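Local atomic coordinates of ULam111 (Flavobacterium sp., PDB entry 5WUT), a protein that probably hydrolyses the beta-1,3-glucosidic bonds of laminarin, as a laminarinase of glycoside hydrolase family 16 with a beta-jelly-roll fold. Residues N22-L27 with R71-G76. Sequence-based numbering, arbitrary orientation.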
loop_
_atom_site.group_PDB
_atom_site.type_symbol
_atom_site.label_atom_id
_atom_site.label_comp_id
_atom_site.label_asym_id
_atom_site.label_seq_id
_atom_site.Cartn_x
_atom_site.Cartn_y
_atom_site.Cartn_z
ATOM N N ASN A 22 -7.388 -7.790 30.629
ATOM C CA ASN A 22 -7.778 -7.396 29.274
ATOM C C ASN A 22 -7.798 -8.561 28.287
ATOM O O ASN A 22 -8.462 -8.464 27.253
ATOM C CB ASN A 22 -6.853 -6.304 28.759
ATOM C CG ASN A 22 -7.059 -4.993 29.488
ATOM O OD1 ASN A 22 -8.133 -4.749 30.039
ATOM N ND2 ASN A 22 -6.042 -4.152 29.493
ATOM N N TRP A 23 -7.090 -9.656 28.603
ATOM C CA TRP A 23 -6.943 -10.782 27.664
ATOM C C TRP A 23 -7.412 -12.110 28.229
ATOM O O TRP A 23 -7.198 -12.415 29.409
ATOM C CB TRP A 23 -5.483 -10.945 27.218
ATOM C CG TRP A 23 -5.007 -9.797 26.378
ATOM C CD1 TRP A 23 -4.332 -8.686 26.810
ATOM C CD2 TRP A 23 -5.197 -9.631 24.972
ATOM N NE1 TRP A 23 -4.086 -7.837 25.756
ATOM C CE2 TRP A 23 -4.601 -8.396 24.613
ATOM C CE3 TRP A 23 -5.800 -10.410 23.978
ATOM C CZ2 TRP A 23 -4.606 -7.912 23.302
ATOM C CZ3 TRP A 23 -5.793 -9.941 22.670
ATOM C CH2 TRP A 23 -5.199 -8.703 22.344
ATOM N N ASN A 24 -8.026 -12.907 27.360
ATOM C CA ASN A 24 -8.342 -14.302 27.655
ATOM C C ASN A 24 -7.415 -15.195 26.873
ATOM O O ASN A 24 -6.956 -14.816 25.786
ATOM C CB ASN A 24 -9.765 -14.653 27.247
ATOM C CG ASN A 24 -10.769 -13.668 27.743
ATOM O OD1 ASN A 24 -11.026 -13.580 28.934
ATOM N ND2 ASN A 24 -11.352 -12.904 26.825
ATOM N N PHE A 25 -7.165 -16.394 27.391
ATOM C CA PHE A 25 -6.600 -17.450 26.554
ATOM C C PHE A 25 -7.710 -18.328 26.001
ATOM O O PHE A 25 -8.646 -18.701 26.719
ATOM C CB PHE A 25 -5.615 -18.333 27.329
ATOM C CG PHE A 25 -4.375 -17.627 27.755
ATOM C CD1 PHE A 25 -3.273 -17.555 26.911
ATOM C CD2 PHE A 25 -4.301 -17.034 29.003
ATOM C CE1 PHE A 25 -2.124 -16.909 27.304
ATOM C CE2 PHE A 25 -3.146 -16.386 29.405
ATOM C CZ PHE A 25 -2.059 -16.319 28.559
ATOM N N GLU A 26 -7.597 -18.689 24.730
ATOM C CA GLU A 26 -8.391 -19.796 24.223
ATOM C C GLU A 26 -7.419 -20.966 24.102
ATOM O O GLU A 26 -6.291 -20.803 23.630
ATOM C CB GLU A 26 -9.086 -19.414 22.906
ATOM C CG GLU A 26 -10.172 -18.346 23.161
ATOM C CD GLU A 26 -11.105 -18.075 21.990
ATOM O OE1 GLU A 26 -12.133 -17.384 22.191
ATOM O OE2 GLU A 26 -10.814 -18.526 20.870
ATOM N N LEU A 27 -7.808 -22.123 24.634
ATOM C CA LEU A 27 -6.841 -23.203 24.847
ATOM C C LEU A 27 -7.320 -24.542 24.320
ATOM O O LEU A 27 -8.517 -24.836 24.343
ATOM C CB LEU A 27 -6.534 -23.345 26.348
ATOM C CG LEU A 27 -5.985 -22.090 27.027
ATOM C CD1 LEU A 27 -6.084 -22.229 28.553
ATOM C CD2 LEU A 27 -4.572 -21.848 26.622
ATOM N N ARG A 71 -3.400 -18.478 21.277
ATOM C CA ARG A 71 -4.578 -17.765 20.799
ATOM C C ARG A 71 -5.185 -16.993 21.966
ATOM O O ARG A 71 -5.604 -17.589 22.964
ATOM C CB ARG A 71 -5.596 -18.748 20.210
ATOM C CG ARG A 71 -6.910 -18.099 19.750
ATOM C CD ARG A 71 -7.708 -19.097 18.923
ATOM N NE ARG A 71 -9.079 -18.648 18.709
ATOM C CZ ARG A 71 -9.784 -18.917 17.611
ATOM N NH1 ARG A 71 -9.243 -19.621 16.628
ATOM N NH2 ARG A 71 -11.029 -18.478 17.499
ATOM N N ILE A 72 -5.226 -15.668 21.844
ATOM C CA ILE A 72 -5.736 -14.826 22.918
ATOM C C ILE A 72 -6.788 -13.877 22.371
ATOM O O ILE A 72 -6.739 -13.507 21.196
ATOM C CB ILE A 72 -4.605 -14.035 23.602
ATOM C CG1 ILE A 72 -3.764 -13.249 22.585
ATOM C CG2 ILE A 72 -3.688 -14.986 24.375
ATOM C CD1 ILE A 72 -2.824 -12.245 23.268
ATOM N N THR A 73 -7.752 -13.514 23.214
ATOM C CA THR A 73 -8.815 -12.588 22.817
ATOM C C THR A 73 -9.067 -11.553 23.888
ATOM O O THR A 73 -8.670 -11.734 25.040
ATOM C CB THR A 73 -10.157 -13.282 22.574
ATOM O OG1 THR A 73 -10.812 -13.518 23.836
ATOM C CG2 THR A 73 -9.968 -14.593 21.852
ATOM N N THR A 74 -9.765 -10.483 23.528
ATOM C CA THR A 74 -10.201 -9.516 24.542
ATOM C C THR A 74 -11.699 -9.613 24.817
ATOM O O THR A 74 -12.294 -8.688 25.357
ATOM C CB THR A 74 -9.857 -8.065 24.147
ATOM O OG1 THR A 74 -10.601 -7.685 22.982
ATOM C CG2 THR A 74 -8.376 -7.907 23.896
ATOM N N GLN A 75 -12.307 -10.745 24.468
ATOM C CA GLN A 75 -13.751 -10.926 24.631
ATOM C C GLN A 75 -14.225 -10.601 26.045
ATOM O O GLN A 75 -13.697 -11.136 27.010
ATOM C CB GLN A 75 -14.160 -12.359 24.286
ATOM C CG GLN A 75 -15.671 -12.557 24.277
ATOM C CD GLN A 75 -16.071 -13.970 23.889
ATOM O OE1 GLN A 75 -15.236 -14.870 23.817
ATOM N NE2 GLN A 75 -17.358 -14.163 23.615
ATOM N N GLY A 76 -15.228 -9.733 26.142
ATOM C CA GLY A 76 -15.815 -9.360 27.421
ATOM C C GLY A 76 -14.930 -8.504 28.310
ATOM O O GLY A 76 -15.297 -8.219 29.449
HETATM O O HOH W 1 -3.542 -19.737 23.869
HETATM O O HOH W 2 -12.574 -15.554 24.110
#
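E26 and R71 form a salt bridge, OE2 meeting NE at 2.8 Å on the anti side of the carboxylate, with the two flat groups only 16° apart. R71 reaches it through a chain extended from CG to NE. Next along, the N24 amide nitrogen ND2 donates twice, to T73 OG1 (3.1 Å) and to a lone pair of Q75 O (2.9 Å), both acceptors lying near the amide plane; K77 NZ binds OD1. T73 OG1, set between its backbone N and carbonyl carbon (chi1 81°), also accepts from Q75 N in an ST turn and donates to a water that bridges to E26 OE1. An alanine at N24 would probably leave Q75 O and T73 OG1 without this shared donor and the turn freer to shift. Beneath these groups the backbones pair antiparallel: N24 and T73 exchange two bonds, N24 N to T73 O being the shorter at 2.7 Å, and E26 N binds R71 O. On the other face, the six-membered ring of W23 is clamped between T74 CG2, 3.4 Å from its centroid, and I72 CD1 on the opposite face; E11 takes its NE1. I72 CG2 touches F25 CD1 at 3.6 Å. The short strand 24-25 is thus fastened to strand 66-80 of the jelly roll by a polar network on one face and apolar packing on the other.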